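Local coordinates for RctB replication initiator protein (Vibrio cholerae, PDB 5UBE) that probably binds DNA through a helix-turn-helix domain to initiate replication of the second chromosome of the cholera pathogen, at residues Lys38-Lys42 against Ser43-Leu47; Arg86-Ala90 against Val91-Lys95; Arg113-Asn116 against Pro117-Ile121. All blocks are in the same frame, centred on the assembly; numbering follows the deposited sequence.

The three contacts show how one small helix-turn-helix domain begins and ends its helices. Contact 1, at 38-47, opens helix 42-55; contact 2, at 86-95, closes helix 78-91 and leads into strand 94-100; contact 3, at 113-121, leaves the neighbouring strand 108-114 and opens the short helix 117-120. They come in series along the chain. Contact 2 lies in the middle, its centre about 10 Å from each of the others, whereas the centres of contacts 1 and 3 are about 15 Å apart, and the two do not touch. I44 packs on A87 and L93, and the antiparallel strands of contacts 2 and 3 pair, so helix starts, helix end and sheet form one connected framework.

Contact 1: residues Lys38-Lys42 against Ser43-Leu47; sequences KGVTK and SIVEL
T41 meets I44 through an N-terminal helix cap, the feature by which the loop through T41 hands over to helix 42-55. The backbone N-H of I44 points at T41 OG1, 3.2 Å from I44 N, with an angle of 154° at the hydrogen. What brings the hydroxyl there is a chi1 of 64°, which sets OG1 between the backbone N and the carbonyl carbon of T41. The carbonyl of the same residue starts the helical ladder: V45 N lies 3.0 Å from T41 O in a nearly straight bond, and E46 N follows at 2.9 Å from K42 O.

The side chain of I44 runs back over the cap. Its CB lies near both oxygens of T41; I44 CG1 comes to 3.6 Å from T41 OG1; and I44 CD1, at the tip, reaches G39 O at 3.6 Å while still lying alongside the threonine hydroxyl. Beyond the cap, I44 is buried against A87 and A88 of helix 78-91 and against L93, which ties this helix start to the body of the domain. The carboxylate of E46 turns to R84 of helix 78-91 in a salt bridge. V40 and V45 cross at about a right angle, and V45 CG2 passes 4.0 Å from V40 CG1 and 3.3 Å from T41 O.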
loop_
_atom_site.group_PDB
_atom_site.type_symbol
_atom_site.label_atom_id
_atom_site.label_comp_id
_atom_site.label_asym_id
_atom_site.label_seq_id
_atom_site.Cartn_x
_atom_site.Cartn_y
_atom_site.Cartn_z
ATOM N N LYS A 38 -5.817 -1.367 -18.294
ATOM C CA LYS A 38 -4.937 -2.412 -18.795
ATOM C C LYS A 38 -3.881 -2.753 -17.757
ATOM O O LYS A 38 -3.357 -1.870 -17.072
ATOM C CB LYS A 38 -4.254 -1.976 -20.088
ATOM C CG LYS A 38 -5.163 -1.928 -21.293
ATOM C CD LYS A 38 -4.406 -1.367 -22.494
ATOM C CE LYS A 38 -5.308 -1.226 -23.708
ATOM N NZ LYS A 38 -4.631 -0.404 -24.770
ATOM N N GLY A 39 -3.566 -4.042 -17.655
ATOM C CA GLY A 39 -2.543 -4.514 -16.755
ATOM C C GLY A 39 -2.967 -4.648 -15.309
ATOM O O GLY A 39 -2.127 -4.991 -14.471
ATOM N N VAL A 40 -4.230 -4.384 -14.975
ATOM C CA VAL A 40 -4.711 -4.582 -13.606
ATOM C C VAL A 40 -5.256 -6.006 -13.530
ATOM O O VAL A 40 -6.351 -6.305 -14.016
ATOM C CB VAL A 40 -5.749 -3.538 -13.189
ATOM C CG1 VAL A 40 -6.247 -3.825 -11.764
ATOM C CG2 VAL A 40 -5.152 -2.125 -13.243
ATOM N N THR A 41 -4.480 -6.885 -12.905
ATOM C CA THR A 41 -4.760 -8.310 -12.812
ATOM C C THR A 41 -5.483 -8.649 -11.509
ATOM O O THR A 41 -5.545 -7.854 -10.567
ATOM C CB THR A 41 -3.453 -9.103 -12.879
ATOM O OG1 THR A 41 -2.660 -8.764 -11.735
ATOM C CG2 THR A 41 -2.671 -8.781 -14.143
ATOM N N LYS A 42 -6.009 -9.879 -11.461
ATOM C CA LYS A 42 -6.595 -10.401 -10.233
ATOM C C LYS A 42 -5.589 -10.369 -9.087
ATOM O O LYS A 42 -5.946 -10.063 -7.943
ATOM C CB LYS A 42 -7.096 -11.829 -10.460
ATOM C CG LYS A 42 -8.358 -11.929 -11.307
ATOM C CD LYS A 42 -9.422 -10.954 -10.825
ATOM C CE LYS A 42 -10.834 -11.405 -11.196
ATOM N NZ LYS A 42 -11.346 -12.478 -10.290
ATOM N N SER A 43 -4.323 -10.675 -9.383
ATOM C CA SER A 43 -3.288 -10.707 -8.353
ATOM C C SER A 43 -2.995 -9.317 -7.791
ATOM O O SER A 43 -2.641 -9.190 -6.613
ATOM C CB SER A 43 -2.013 -11.340 -8.925
ATOM O OG SER A 43 -0.966 -11.340 -7.974
ATOM N N ILE A 44 -3.110 -8.265 -8.607
ATOM C CA ILE A 44 -2.979 -6.914 -8.058
ATOM C C ILE A 44 -4.205 -6.559 -7.226
ATOM O O ILE A 44 -4.085 -6.002 -6.130
ATOM C CB ILE A 44 -2.735 -5.886 -9.186
ATOM C CG1 ILE A 44 -1.310 -6.049 -9.730
ATOM C CG2 ILE A 44 -2.962 -4.447 -8.674
ATOM C CD1 ILE A 44 -1.076 -5.454 -11.094
ATOM N N VAL A 45 -5.405 -6.869 -7.734
ATOM C CA VAL A 45 -6.628 -6.580 -6.987
ATOM C C VAL A 45 -6.591 -7.244 -5.618
ATOM O O VAL A 45 -7.023 -6.657 -4.621
ATOM C CB VAL A 45 -7.871 -7.000 -7.795
ATOM C CG1 VAL A 45 -9.137 -6.784 -6.977
ATOM C CG2 VAL A 45 -7.946 -6.194 -9.086
ATOM N N GLU A 46 -6.061 -8.467 -5.541
ATOM C CA GLU A 46 -5.924 -9.144 -4.252
ATOM C C GLU A 46 -5.169 -8.283 -3.248
ATOM O O GLU A 46 -5.629 -8.072 -2.119
ATOM C CB GLU A 46 -5.197 -10.479 -4.432
ATOM C CG GLU A 46 -6.014 -11.612 -5.022
ATOM C CD GLU A 46 -5.165 -12.868 -5.216
ATOM O OE1 GLU A 46 -3.925 -12.782 -5.035
ATOM O OE2 GLU A 46 -5.736 -13.931 -5.545
ATOM N N LEU A 47 -3.977 -7.816 -3.628
ATOM C CA LEU A 47 -3.237 -6.895 -2.774
ATOM C C LEU A 47 -4.087 -5.675 -2.411
ATOM O O LEU A 47 -4.157 -5.290 -1.241
ATOM C CB LEU A 47 -1.943 -6.458 -3.464
ATOM C CG LEU A 47 -1.156 -5.407 -2.680
ATOM C CD1 LEU A 47 -0.596 -6.036 -1.424
ATOM C CD2 LEU A 47 -0.053 -4.764 -3.507
#

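Contact 2: residues Arg86-Ala90 against Val91-Lys95; sequences RAAVA and VGLFK
In F94, the first residue of strand 94-100, the ring carbon CG lies anti to the carbonyl carbon, beside the backbone N (chi1 -67°), and the ring so placed meets A88; L93 CG takes the same position (chi1 -57°) and brings its side chain up to A88 O. Between A88 and L93 the chain leaves helix 78-91 through a Schellman motif. G92, the C-prime residue, has a positive phi of 108°, and its turn lets L93 N reach back to A88 O at 3.1 Å in a nearly straight bond. The inner bond of the motif, from G92 N to V89 O, is short but bent and therefore weak. G92 N also donates to A88 O, and the two donors approach that oxygen from opposite faces of its carbonyl plane, so one acceptor serves both amides at the end of the helix. L93 CB and CG lie beside A88 O, CB 3.5 Å from it.

A88, L93 and F94 are buried. L93 also packs on L48 of helix 42-55, and the F94 ring meets those of F21 and F114, joining the helix end to the sheet. A88 CB sits at the edge of the F94 ring, near its plane, 3.7 Å from F94 CE2.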
loop_
_atom_site.group_PDB
_atom_site.type_symbol
_atom_site.label_atom_id
_atom_site.label_comp_id
_atom_site.label_asym_id
_atom_site.label_seq_id
_atom_site.Cartn_x
_atom_site.Cartn_y
_atom_site.Cartn_z
ATOM N N ARG A 86 5.198 -4.154 -7.111
ATOM C CA ARG A 86 5.931 -3.664 -8.275
ATOM C C ARG A 86 5.027 -3.588 -9.503
ATOM O O ARG A 86 5.115 -2.641 -10.291
ATOM C CB ARG A 86 7.139 -4.549 -8.578
ATOM C CG ARG A 86 8.288 -4.460 -7.591
ATOM C CD ARG A 86 9.523 -5.214 -8.136
ATOM N NE ARG A 86 9.201 -6.580 -8.565
ATOM C CZ ARG A 86 9.160 -7.626 -7.747
ATOM N NH1 ARG A 86 9.412 -7.472 -6.444
ATOM N NH2 ARG A 86 8.844 -8.821 -8.216
ATOM N N ALA A 87 4.161 -4.586 -9.688
ATOM C CA ALA A 87 3.272 -4.577 -10.844
ATOM C C ALA A 87 2.274 -3.431 -10.756
ATOM O O ALA A 87 1.997 -2.764 -11.756
ATOM C CB ALA A 87 2.547 -5.923 -10.957
ATOM N N ALA A 88 1.739 -3.181 -9.557
ATOM C CA ALA A 88 0.744 -2.130 -9.372
ATOM C C ALA A 88 1.346 -0.751 -9.600
ATOM O O ALA A 88 0.686 0.140 -10.150
ATOM C CB ALA A 88 0.143 -2.237 -7.967
ATOM N N VAL A 89 2.597 -0.557 -9.182
ATOM C CA VAL A 89 3.304 0.682 -9.490
ATOM C C VAL A 89 3.484 0.840 -10.997
ATOM O O VAL A 89 3.257 1.921 -11.559
ATOM C CB VAL A 89 4.651 0.710 -8.745
ATOM C CG1 VAL A 89 5.514 1.857 -9.237
ATOM C CG2 VAL A 89 4.403 0.822 -7.254
ATOM N N ALA A 90 3.868 -0.239 -11.683
ATOM C CA ALA A 90 4.097 -0.149 -13.123
ATOM C C ALA A 90 2.838 0.257 -13.878
ATOM O O ALA A 90 2.929 0.886 -14.937
ATOM C CB ALA A 90 4.630 -1.486 -13.655
ATOM N N VAL A 91 1.660 -0.089 -13.362
ATOM C CA VAL A 91 0.430 0.329 -14.021
ATOM C C VAL A 91 0.094 1.790 -13.691
ATOM O O VAL A 91 -0.565 2.477 -14.481
ATOM C CB VAL A 91 -0.713 -0.629 -13.635
ATOM C CG1 VAL A 91 -2.090 0.065 -13.736
ATOM C CG2 VAL A 91 -0.689 -1.856 -14.514
ATOM N N GLY A 92 0.550 2.296 -12.554
ATOM C CA GLY A 92 0.270 3.654 -12.147
ATOM C C GLY A 92 -0.718 3.793 -11.006
ATOM O O GLY A 92 -1.255 4.885 -10.820
ATOM N N LEU A 93 -0.947 2.730 -10.225
ATOM C CA LEU A 93 -1.954 2.747 -9.165
ATOM C C LEU A 93 -1.489 3.501 -7.926
ATOM O O LEU A 93 -2.321 4.033 -7.185
ATOM C CB LEU A 93 -2.336 1.314 -8.771
ATOM C CG LEU A 93 -2.858 0.442 -9.908
ATOM C CD1 LEU A 93 -3.502 -0.801 -9.353
ATOM C CD2 LEU A 93 -3.844 1.218 -10.756
ATOM N N PHE A 94 -0.182 3.564 -7.691
ATOM C CA PHE A 94 0.383 4.139 -6.482
ATOM C C PHE A 94 1.417 5.195 -6.820
ATOM O O PHE A 94 2.289 4.972 -7.668
ATOM C CB PHE A 94 1.096 3.083 -5.622
ATOM C CG PHE A 94 0.199 2.064 -5.027
ATOM C CD1 PHE A 94 -0.635 2.395 -3.967
ATOM C CD2 PHE A 94 0.228 0.752 -5.491
ATOM C CE1 PHE A 94 -1.452 1.441 -3.388
ATOM C CE2 PHE A 94 -0.584 -0.206 -4.923
ATOM C CZ PHE A 94 -1.417 0.131 -3.868
ATOM N N LYS A 95 1.353 6.316 -6.106
ATOM C CA LYS A 95 2.472 7.240 -6.023
ATOM C C LYS A 95 3.418 6.781 -4.917
ATOM O O LYS A 95 3.013 6.672 -3.746
ATOM C CB LYS A 95 1.982 8.653 -5.746
ATOM C CG LYS A 95 3.076 9.699 -5.771
ATOM C CD LYS A 95 2.488 11.090 -5.603
ATOM C CE LYS A 95 3.562 12.160 -5.692
ATOM N NZ LYS A 95 3.038 13.493 -5.290
#

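Contact 3: residues Arg113-Asn116 against Pro117-Ile121; sequences RFIN and PNQLI
I115 and L120 press together where the chain passes from strand 108-114 into the short helix 117-120. The meeting is between methyl branches: I115 CG2 lies 3.3 Å from L120 CD2, closer than usual van der Waals contact, and the same L120 methyl is 3.5 Å from I115 CB. The CG2 branch of I115, opposite the backbone N across the CA-CB bond, is the one that meets the helix. L120 CG lies 3.5 Å from N116 O. L120 also touches F37 and L93, and I115 O accepts a hydrogen bond from the hydroxyl of Y34 on helix 26-34.

N116 is the N-cap of helix 117-120. Its side chain, with CG anti to the backbone N (chi1 -166°), bends OD1 over the start of the helix, where it accepts from N118 N at 2.9 Å; the donor stands tilted 21° from the plane of the amide. Its main-chain oxygen begins the helical bonding: L120 N lies in the carbonyl plane, 2.9 Å from N116 O, while the approach of Q119 N to the same oxygen is bent and weak. P117, the first helical residue, is a proline and so has no N-H to offer; its ring crosses the N116 side chain at about a right angle, and P117 also touches W30 and F37.

On the solvent side the packing is looser. N118 and Q119 are exposed, and the Q119 amide takes no part in the contact with I115 and N116. CB and CG of Q119 still brush the isoleucine, each 4.0 Å from I115 CG2.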
loop_
_atom_site.group_PDB
_atom_site.type_symbol
_atom_site.label_atom_id
_atom_site.label_comp_id
_atom_site.label_asym_id
_atom_site.label_seq_id
_atom_site.Cartn_x
_atom_site.Cartn_y
_atom_site.Cartn_z
ATOM N N ARG A 113 0.572 5.824 -1.929
ATOM C CA ARG A 113 -0.701 6.529 -1.879
ATOM C C ARG A 113 -1.492 6.176 -3.126
ATOM O O ARG A 113 -0.966 6.254 -4.236
ATOM C CB ARG A 113 -0.478 8.043 -1.790
ATOM C CG ARG A 113 -1.645 8.901 -2.273
ATOM C CD ARG A 113 -1.266 10.363 -2.162
ATOM N NE ARG A 113 -0.652 10.630 -0.864
ATOM C CZ ARG A 113 0.029 11.729 -0.559
ATOM N NH1 ARG A 113 0.199 12.687 -1.461
ATOM N NH2 ARG A 113 0.546 11.868 0.655
ATOM N N PHE A 114 -2.733 5.744 -2.938
ATOM C CA PHE A 114 -3.581 5.443 -4.077
ATOM C C PHE A 114 -3.733 6.687 -4.936
ATOM O O PHE A 114 -3.764 7.811 -4.428
ATOM C CB PHE A 114 -4.945 4.940 -3.605
ATOM C CG PHE A 114 -4.931 3.494 -3.119
ATOM C CD1 PHE A 114 -4.950 2.440 -4.033
ATOM C CD2 PHE A 114 -4.899 3.197 -1.760
ATOM C CE1 PHE A 114 -4.951 1.125 -3.596
ATOM C CE2 PHE A 114 -4.886 1.864 -1.310
ATOM C CZ PHE A 114 -4.913 0.831 -2.234
ATOM N N ILE A 115 -3.773 6.485 -6.250
ATOM C CA ILE A 115 -3.914 7.566 -7.217
ATOM C C ILE A 115 -5.323 7.502 -7.786
ATOM O O ILE A 115 -5.807 6.426 -8.154
ATOM C CB ILE A 115 -2.853 7.472 -8.336
ATOM C CG1 ILE A 115 -1.449 7.362 -7.738
ATOM C CG2 ILE A 115 -2.915 8.705 -9.228
ATOM C CD1 ILE A 115 -0.336 7.412 -8.756
ATOM N N ASN A 116 -5.984 8.648 -7.830
ATOM C CA ASN A 116 -7.345 8.726 -8.338
ATOM C C ASN A 116 -7.397 8.210 -9.771
ATOM O O ASN A 116 -6.566 8.611 -10.598
ATOM C CB ASN A 116 -7.828 10.179 -8.265
ATOM C CG ASN A 116 -9.323 10.310 -8.451
ATOM O OD1 ASN A 116 -9.896 9.767 -9.398
ATOM N ND2 ASN A 116 -9.969 11.031 -7.542
ATOM N N PRO A 117 -8.334 7.326 -10.112
ATOM C CA PRO A 117 -8.438 6.879 -11.510
ATOM C C PRO A 117 -8.615 8.023 -12.503
ATOM O O PRO A 117 -8.112 7.930 -13.630
ATOM C CB PRO A 117 -9.660 5.950 -11.494
ATOM C CG PRO A 117 -9.773 5.494 -10.053
ATOM C CD PRO A 117 -9.343 6.692 -9.246
ATOM N N ASN A 118 -9.306 9.102 -12.119
ATOM C CA ASN A 118 -9.409 10.257 -13.012
ATOM C C ASN A 118 -8.038 10.835 -13.325
ATOM O O ASN A 118 -7.809 11.326 -14.438
ATOM C CB ASN A 118 -10.296 11.336 -12.396
ATOM C CG ASN A 118 -11.700 10.847 -12.119
ATOM O OD1 ASN A 118 -12.245 10.035 -12.867
ATOM N ND2 ASN A 118 -12.297 11.344 -11.038
ATOM N N GLN A 119 -7.119 10.782 -12.358
ATOM C CA GLN A 119 -5.738 11.190 -12.594
ATOM C C GLN A 119 -4.980 10.170 -13.435
ATOM O O GLN A 119 -4.178 10.548 -14.298
ATOM C CB GLN A 119 -5.030 11.398 -11.254
ATOM C CG GLN A 119 -3.644 11.996 -11.365
ATOM C CD GLN A 119 -3.672 13.494 -11.622
ATOM O OE1 GLN A 119 -4.743 14.105 -11.721
ATOM N NE2 GLN A 119 -2.492 14.096 -11.728
ATOM N N LEU A 120 -5.203 8.875 -13.182
ATOM C CA LEU A 120 -4.500 7.826 -13.923
ATOM C C LEU A 120 -4.651 8.008 -15.421
ATOM O O LEU A 120 -3.681 7.881 -16.181
ATOM C CB LEU A 120 -5.035 6.448 -13.543
ATOM C CG LEU A 120 -4.869 5.986 -12.109
ATOM C CD1 LEU A 120 -4.911 4.469 -12.070
ATOM C CD2 LEU A 120 -3.554 6.496 -11.654
ATOM N N ILE A 121 -5.881 8.265 -15.867
ATOM C CA ILE A 121 -6.159 8.288 -17.293
ATOM C C ILE A 121 -5.615 9.529 -17.973
ATOM O O ILE A 121 -5.637 9.595 -19.203
ATOM C CB ILE A 121 -7.673 8.157 -17.553
ATOM C CG1 ILE A 121 -8.440 9.282 -16.875
ATOM C CG2 ILE A 121 -8.170 6.845 -17.043
ATOM C CD1 ILE A 121 -9.944 9.151 -17.041
#